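Local atomic coordinates of ferric uptake regulation protein (Pseudomonas aeruginosa, PDB entry 1MZB), a protein that probably binds DNA as a dimer and represses iron-uptake genes in response to cellular iron. Residues R10-K15 with E64-V69; D90-V95 with L130-K135. All blocks are in the same frame, centred on the assembly; numbering follows the deposited sequence.

How the interactions relate
Interaction 1 comes first along the chain and closes before interaction 2 opens. Their centres lie about 30 Å apart, on opposite sides of the chain's centre, and their nearest atoms stay about 10 Å apart without touching. Interaction 1 brings the end of helix 4-11 to the end of helix 53-66, in the helical region where Fur proteins carry their winged-helix DNA-binding fold. Interaction 2 pairs strands 90-94 and 129-132 in a separate mixed sheet, the region that in this family probably serves dimerisation. The zinc site of H34, E82, H91 and E102 connects the two regions: H91 belongs to interaction 2, and E82 lies on strand 80-83, which pairs with the strand that V69 of interaction 1 begins.

Interaction 1: R10-K15 with E64-V69; sequences RKAGLK and EAAGLV
A66 sets its methyl CB against the backbone carbonyl of A12, 3.9 Å from A12 O, and that peptide oxygen is as near as the contact comes to using a flat group. No ring, amide or carboxylate side chain takes part, so there are no stacked faces or edges; what meets is aliphatic. The CB atoms of A12 and A66 face each other at 3.9 Å, and the small side chains let the two backbones come close, with the CA atoms of A12 and A66 5.6 Å apart. A12 CB also touches L68, lying 4.0 Å from L68 CG and equally near its CD1. Beside this pair, L14 reaches across with a single branch: L14 CG stands anti to the carbonyl carbon (chi1 -57°), and from there L14 CD1 lies 3.9 Å from A66 CB. L14 CD1 and L68 CD1 meet more loosely, at 4.4 Å. Each alanine methyl therefore meets both the opposing alanine and the opposing leucine. No hydrogen bond crosses, and the two segments together bury a modest 154 Å².

Both chains turn here as their helices stop. G13 and G67, each with positive phi, end helix 4-11 and helix 53-66 in Schellman motifs; A12 and A66 immediately precede these glycines, and L14 and L68 immediately follow them. L14 and L68 both also rest on F63 of helix 53-66, L14 touches R20 of helix 18-28, and beyond L68 the chain enters strand 69-72, which pairs with strand 80-83.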
ATOM      1  N   ARG A  10      -0.310  -0.334  22.982  1.00 45.25           N
ATOM      2  CA  ARG A  10      -1.412   0.058  23.867  1.00 45.77           C
ATOM      3  C   ARG A  10      -2.733   0.106  23.117  1.00 46.48           C
ATOM      4  O   ARG A  10      -3.736  -0.429  23.592  1.00 46.17           O
ATOM      5  CB  ARG A  10      -1.100   1.401  24.528  1.00 48.34           C
ATOM      6  CG  ARG A  10       0.031   1.259  25.530  1.00 51.11           C
ATOM      7  CD  ARG A  10       0.576   2.570  26.028  1.00 55.28           C
ATOM      8  NE  ARG A  10       1.664   2.321  26.968  1.00 56.39           N
ATOM      9  CZ  ARG A  10       2.784   3.034  27.030  1.00 57.68           C
ATOM     10  NH1 ARG A  10       2.973   4.053  26.198  1.00 57.26           N
ATOM     11  NH2 ARG A  10       3.718   2.722  27.921  1.00 56.99           N
ATOM     12  N   LYS A  11      -2.732   0.723  21.940  1.00 47.26           N
ATOM     13  CA  LYS A  11      -3.935   0.792  21.118  1.00 50.23           C
ATOM     14  C   LYS A  11      -4.478  -0.611  20.851  1.00 51.32           C
ATOM     15  O   LYS A  11      -5.684  -0.779  20.638  1.00 52.90           O
ATOM     16  CB  LYS A  11      -3.642   1.463  19.778  1.00 50.26           C
ATOM     17  CG  LYS A  11      -3.841   2.974  19.729  1.00 54.52           C
ATOM     18  CD  LYS A  11      -2.665   3.769  20.309  1.00 57.21           C
ATOM     19  CE  LYS A  11      -2.694   3.835  21.833  1.00 58.67           C
ATOM     20  NZ  LYS A  11      -1.468   4.487  22.398  1.00 59.93           N
ATOM     21  N   ALA A  12      -3.591  -1.609  20.872  1.00 51.78           N
ATOM     22  CA  ALA A  12      -3.964  -3.002  20.626  1.00 52.14           C
ATOM     23  C   ALA A  12      -4.294  -3.771  21.906  1.00 52.83           C
ATOM     24  O   ALA A  12      -4.374  -4.999  21.893  1.00 52.75           O
ATOM     25  CB  ALA A  12      -2.841  -3.717  19.865  1.00 52.52           C
ATOM     26  N   GLY A  13      -4.492  -3.048  23.007  1.00 52.47           N
ATOM     27  CA  GLY A  13      -4.821  -3.685  24.272  1.00 52.14           C
ATOM     28  C   GLY A  13      -3.765  -4.643  24.777  1.00 51.94           C
ATOM     29  O   GLY A  13      -4.071  -5.622  25.476  1.00 52.09           O
ATOM     30  N   LEU A  14      -2.515  -4.356  24.435  1.00 50.99           N
ATOM     31  CA  LEU A  14      -1.396  -5.196  24.839  1.00 50.28           C
ATOM     32  C   LEU A  14      -0.386  -4.429  25.682  1.00 49.81           C
ATOM     33  O   LEU A  14       0.095  -3.370  25.279  1.00 48.43           O
ATOM     34  CB  LEU A  14      -0.685  -5.753  23.606  1.00 49.93           C
ATOM     35  CG  LEU A  14      -1.546  -6.553  22.621  1.00 49.51           C
ATOM     36  CD1 LEU A  14      -0.640  -7.095  21.508  1.00 49.50           C
ATOM     37  CD2 LEU A  14      -2.251  -7.702  23.347  1.00 48.13           C
ATOM     38  N   LYS A  15      -0.061  -4.977  26.850  1.00 50.33           N
ATOM     39  CA  LYS A  15       0.896  -4.338  27.746  1.00 48.91           C
ATOM     40  C   LYS A  15       2.241  -4.263  27.049  1.00 48.92           C
ATOM     41  O   LYS A  15       2.593  -5.154  26.276  1.00 49.06           O
ATOM     42  CB  LYS A  15       1.015  -5.133  29.042  1.00 50.04           C
ATOM     43  N   GLU A  64      -1.129 -11.031  16.004  1.00 28.92           N
ATOM     44  CA  GLU A  64      -2.099 -11.373  14.995  1.00 30.71           C
ATOM     45  C   GLU A  64      -3.534 -11.212  15.510  1.00 31.41           C
ATOM     46  O   GLU A  64      -4.395 -10.649  14.833  1.00 31.46           O
ATOM     47  CB  GLU A  64      -1.870 -12.814  14.554  1.00 34.59           C
ATOM     48  CG  GLU A  64      -2.803 -13.258  13.475  1.00 41.53           C
ATOM     49  CD  GLU A  64      -3.447 -14.565  13.849  1.00 49.72           C
ATOM     50  OE1 GLU A  64      -2.788 -15.624  13.675  1.00 51.28           O
ATOM     51  OE2 GLU A  64      -4.599 -14.522  14.363  1.00 51.06           O
ATOM     52  N   ALA A  65      -3.775 -11.742  16.689  1.00 31.25           N
ATOM     53  CA  ALA A  65      -5.103 -11.684  17.303  1.00 34.91           C
ATOM     54  C   ALA A  65      -5.527 -10.240  17.546  1.00 36.51           C
ATOM     55  O   ALA A  65      -6.710  -9.886  17.403  1.00 37.12           O
ATOM     56  CB  ALA A  65      -5.084 -12.439  18.598  1.00 32.82           C
ATOM     57  N   ALA A  66      -4.548  -9.425  17.910  1.00 36.81           N
ATOM     58  CA  ALA A  66      -4.747  -8.011  18.193  1.00 36.50           C
ATOM     59  C   ALA A  66      -4.943  -7.173  16.949  1.00 37.57           C
ATOM     60  O   ALA A  66      -5.430  -6.042  17.031  1.00 37.76           O
ATOM     61  CB  ALA A  66      -3.548  -7.485  19.002  1.00 35.54           C
ATOM     62  N   GLY A  67      -4.560  -7.706  15.796  1.00 32.72           N
ATOM     63  CA  GLY A  67      -4.711  -6.952  14.572  1.00 34.67           C
ATOM     64  C   GLY A  67      -3.465  -6.185  14.155  1.00 31.19           C
ATOM     65  O   GLY A  67      -3.499  -5.471  13.158  1.00 33.39           O
ATOM     66  N   LEU A  68      -2.379  -6.314  14.899  1.00 30.20           N
ATOM     67  CA  LEU A  68      -1.147  -5.632  14.508  1.00 29.86           C
ATOM     68  C   LEU A  68      -0.497  -6.360  13.316  1.00 29.38           C
ATOM     69  O   LEU A  68       0.249  -5.758  12.544  1.00 28.67           O
ATOM     70  CB  LEU A  68      -0.162  -5.615  15.661  1.00 31.08           C
ATOM     71  CG  LEU A  68      -0.553  -4.643  16.769  1.00 36.39           C
ATOM     72  CD1 LEU A  68       0.460  -4.772  17.897  1.00 38.78           C
ATOM     73  CD2 LEU A  68      -0.584  -3.214  16.194  1.00 35.23           C
ATOM     74  N   VAL A  69      -0.722  -7.666  13.209  1.00 27.26           N
ATOM     75  CA  VAL A  69      -0.154  -8.402  12.057  1.00 27.82           C
ATOM     76  C   VAL A  69      -1.225  -9.307  11.479  1.00 29.23           C
ATOM     77  O   VAL A  69      -2.236  -9.563  12.135  1.00 26.93           O
ATOM     78  CB  VAL A  69       1.099  -9.281  12.404  1.00 28.79           C
ATOM     79  CG1 VAL A  69       2.152  -8.455  13.129  1.00 26.76           C
ATOM     80  CG2 VAL A  69       0.723 -10.514  13.161  1.00 31.00           C
TER

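Interaction 2: D90-V95 with L130-K135; sequences DHMVCV and LYVRKK. With ZN (zinc ion), chain B; ZN (zinc ion), chain C.
M92 lays its side chain obliquely over L130, its CG 4.0 Å from L130 CB, and then meets V132 at about a right angle. The chain of M92 is bent at its last torsion (chi3 55°), which carries CE to 3.8 Å from V132 CG2 and nearly as close to CG1. C94 SG meets the same CG2 more loosely; M92, C94, L130 and V132 all lie on this face of the sheet. On the other face V93 CB approaches the Y131 ring obliquely, 4.0 Å from CD1.

Between these two layers of side chains, strands 90-94 and 129-132 run parallel in a mixed sheet, with 90-94 in the centre and 100-103 antiparallel on its far side. L130 N donates to H91 O, V93 N to L130 O and V95 N to V132 O; the straightest bond of the run is V132 N to V93 O, at 171°.

V95, just past its strand, crosses both Y131 and R133 at about a right angle: CG1 presses on Y131 CB at 3.6 Å, while CG2 lies over one face of the R133 guanidinium, 3.6 Å from NH2. D96 holds that guanidinium through a salt bridge to NE. At the start of the strand, neighbouring residues bind different zinc ions: H91 NE2 joins H34, E82 and E102, and the D90 carboxylate, through both oxygens, joins H88, E109, H126 and a water.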
ATOM      1  N   ASP A  90      -2.574  -7.333  -1.708  1.00 37.77           N
ATOM      2  CA  ASP A  90      -3.105  -8.680  -1.849  1.00 32.70           C
ATOM      3  C   ASP A  90      -1.884  -9.396  -2.400  1.00 29.25           C
ATOM      4  O   ASP A  90      -0.841  -8.781  -2.498  1.00 31.49           O
ATOM      5  CB  ASP A  90      -4.244  -8.666  -2.811  1.00 27.87           C
ATOM      6  CG  ASP A  90      -5.386  -7.780  -2.301  1.00 28.13           C
ATOM      7  OD1 ASP A  90      -5.806  -7.951  -1.151  1.00 37.79           O
ATOM      8  OD2 ASP A  90      -5.820  -6.960  -3.044  1.00 30.62           O
ATOM      9  N   HIS A  91      -1.991 -10.654  -2.774  1.00 27.23           N
ATOM     10  CA  HIS A  91      -0.764 -11.348  -3.182  1.00 24.33           C
ATOM     11  C   HIS A  91      -0.893 -12.283  -4.347  1.00 27.30           C
ATOM     12  O   HIS A  91      -1.920 -12.939  -4.507  1.00 25.55           O
ATOM     13  CB  HIS A  91      -0.235 -12.211  -1.992  1.00 24.71           C
ATOM     14  CG  HIS A  91       0.041 -11.456  -0.729  1.00 25.88           C
ATOM     15  ND1 HIS A  91      -0.960 -11.079   0.135  1.00 25.90           N
ATOM     16  CD2 HIS A  91       1.222 -10.994  -0.259  1.00 25.07           C
ATOM     17  CE1 HIS A  91      -0.368 -10.401   1.092  1.00 28.00           C
ATOM     18  NE2 HIS A  91       0.931 -10.325   0.900  1.00 23.88           N
ATOM     19  N   MET A  92       0.163 -12.343  -5.161  1.00 26.32           N
ATOM     20  CA  MET A  92       0.258 -13.336  -6.213  1.00 26.87           C
ATOM     21  C   MET A  92       1.315 -14.322  -5.643  1.00 26.81           C
ATOM     22  O   MET A  92       2.310 -13.904  -5.022  1.00 28.83           O
ATOM     23  CB  MET A  92       0.800 -12.731  -7.509  1.00 27.07           C
ATOM     24  CG  MET A  92      -0.292 -12.085  -8.310  1.00 33.04           C
ATOM     25  SD  MET A  92       0.383 -11.240  -9.700  1.00 38.01           S
ATOM     26  CE  MET A  92       1.249 -12.466 -10.430  1.00 38.28           C
ATOM     27  N   VAL A  93       1.063 -15.617  -5.786  1.00 26.97           N
ATOM     28  CA  VAL A  93       2.020 -16.616  -5.288  1.00 27.06           C
ATOM     29  C   VAL A  93       2.388 -17.542  -6.450  1.00 27.09           C
ATOM     30  O   VAL A  93       1.502 -18.112  -7.099  1.00 25.66           O
ATOM     31  CB  VAL A  93       1.389 -17.448  -4.159  1.00 26.99           C
ATOM     32  CG1 VAL A  93       2.405 -18.448  -3.613  1.00 30.53           C
ATOM     33  CG2 VAL A  93       0.944 -16.537  -3.036  1.00 28.36           C
ATOM     34  N   CYS A  94       3.686 -17.680  -6.709  1.00 29.08           N
ATOM     35  CA  CYS A  94       4.197 -18.546  -7.777  1.00 30.75           C
ATOM     36  C   CYS A  94       4.124 -19.949  -7.209  1.00 29.34           C
ATOM     37  O   CYS A  94       4.867 -20.296  -6.298  1.00 28.82           O
ATOM     38  CB  CYS A  94       5.638 -18.177  -8.103  1.00 32.69           C
ATOM     39  SG  CYS A  94       5.723 -16.582  -8.890  1.00 42.12           S
ATOM     40  N   VAL A  95       3.219 -20.754  -7.752  1.00 26.78           N
ATOM     41  CA  VAL A  95       3.010 -22.074  -7.212  1.00 30.04           C
ATOM     42  C   VAL A  95       4.223 -22.960  -7.259  1.00 28.80           C
ATOM     43  O   VAL A  95       4.459 -23.723  -6.341  1.00 30.08           O
ATOM     44  CB  VAL A  95       1.835 -22.819  -7.904  1.00 29.84           C
ATOM     45  CG1 VAL A  95       0.554 -21.990  -7.827  1.00 31.99           C
ATOM     46  CG2 VAL A  95       2.175 -23.127  -9.337  1.00 32.77           C
ATOM     47  N   LEU A 130      -3.748 -14.793  -5.616  1.00 24.37           N
ATOM     48  CA  LEU A 130      -3.819 -15.294  -6.977  1.00 25.45           C
ATOM     49  C   LEU A 130      -2.645 -16.259  -7.129  1.00 25.78           C
ATOM     50  O   LEU A 130      -1.517 -15.860  -6.925  1.00 28.85           O
ATOM     51  CB  LEU A 130      -3.677 -14.139  -7.980  1.00 24.83           C
ATOM     52  CG  LEU A 130      -4.780 -13.080  -7.855  1.00 25.24           C
ATOM     53  CD1 LEU A 130      -4.552 -12.001  -8.917  1.00 27.00           C
ATOM     54  CD2 LEU A 130      -6.139 -13.731  -8.003  1.00 25.48           C
ATOM     55  N   TYR A 131      -2.927 -17.525  -7.426  1.00 24.67           N
ATOM     56  CA  TYR A 131      -1.855 -18.500  -7.570  1.00 26.39           C
ATOM     57  C   TYR A 131      -1.500 -18.482  -9.028  1.00 27.22           C
ATOM     58  O   TYR A 131      -2.370 -18.624  -9.872  1.00 30.63           O
ATOM     59  CB  TYR A 131      -2.304 -19.892  -7.122  1.00 25.54           C
ATOM     60  CG  TYR A 131      -2.630 -19.926  -5.633  1.00 26.53           C
ATOM     61  CD1 TYR A 131      -1.618 -20.061  -4.676  1.00 29.21           C
ATOM     62  CD2 TYR A 131      -3.947 -19.771  -5.193  1.00 27.84           C
ATOM     63  CE1 TYR A 131      -1.909 -20.045  -3.305  1.00 28.48           C
ATOM     64  CE2 TYR A 131      -4.248 -19.749  -3.800  1.00 28.97           C
ATOM     65  CZ  TYR A 131      -3.219 -19.892  -2.888  1.00 29.91           C
ATOM     66  OH  TYR A 131      -3.502 -19.905  -1.540  1.00 36.19           O
ATOM     67  N   VAL A 132      -0.213 -18.315  -9.313  1.00 28.70           N
ATOM     68  CA  VAL A 132       0.202 -18.176 -10.704  1.00 27.51           C
ATOM     69  C   VAL A 132       1.395 -19.017 -11.130  1.00 29.33           C
ATOM     70  O   VAL A 132       2.102 -19.606 -10.313  1.00 28.68           O
ATOM     71  CB  VAL A 132       0.505 -16.710 -10.994  1.00 25.73           C
ATOM     72  CG1 VAL A 132      -0.761 -15.838 -10.724  1.00 26.34           C
ATOM     73  CG2 VAL A 132       1.702 -16.245 -10.134  1.00 25.81           C
ATOM     74  N   ARG A 133       1.615 -19.041 -12.439  1.00 32.51           N
ATOM     75  CA  ARG A 133       2.749 -19.783 -12.997  1.00 35.93           C
ATOM     76  C   ARG A 133       3.214 -18.959 -14.202  1.00 38.50           C
ATOM     77  O   ARG A 133       2.388 -18.409 -14.902  1.00 37.40           O
ATOM     78  CB  ARG A 133       2.290 -21.172 -13.447  1.00 38.35           C
ATOM     79  CG  ARG A 133       3.399 -21.972 -14.157  1.00 43.53           C
ATOM     80  CD  ARG A 133       2.983 -23.403 -14.433  1.00 44.82           C
ATOM     81  NE  ARG A 133       3.017 -24.244 -13.238  1.00 46.76           N
ATOM     82  CZ  ARG A 133       1.996 -24.994 -12.826  1.00 48.66           C
ATOM     83  NH1 ARG A 133       0.858 -24.997 -13.517  1.00 46.37           N
ATOM     84  NH2 ARG A 133       2.120 -25.763 -11.743  1.00 47.82           N
ATOM     85  N   LYS A 134       4.524 -18.836 -14.416  1.00 42.71           N
ATOM     86  CA  LYS A 134       5.029 -18.060 -15.552  1.00 47.02           C
ATOM     87  C   LYS A 134       4.530 -18.694 -16.845  1.00 49.81           C
ATOM     88  O   LYS A 134       4.645 -19.910 -17.026  1.00 51.15           O
ATOM     89  CB  LYS A 134       6.564 -18.018 -15.536  1.00 47.63           C
ATOM     90  N   LYS A 135       3.964 -17.872 -17.732  1.00 52.61           N
ATOM     91  CA  LYS A 135       3.437 -18.354 -19.011  1.00 55.53           C
ATOM     92  C   LYS A 135       4.572 -18.987 -19.791  1.00 57.44           C
ATOM     93  O   LYS A 135       4.353 -19.836 -20.656  1.00 58.33           O
ATOM     94  CB  LYS A 135       2.834 -17.203 -19.808  1.00 55.37           C
TER
HETATM   95 ZN    ZN B 201      -7.306  -6.133  -1.697  1.00 32.17          ZN
HETATM   96 ZN    ZN C 202       2.349  -9.248   1.898  1.00 31.30          ZN
HETATM   97  O   HOH W   1      -8.592  -7.471  -3.049  1.00 30.36           O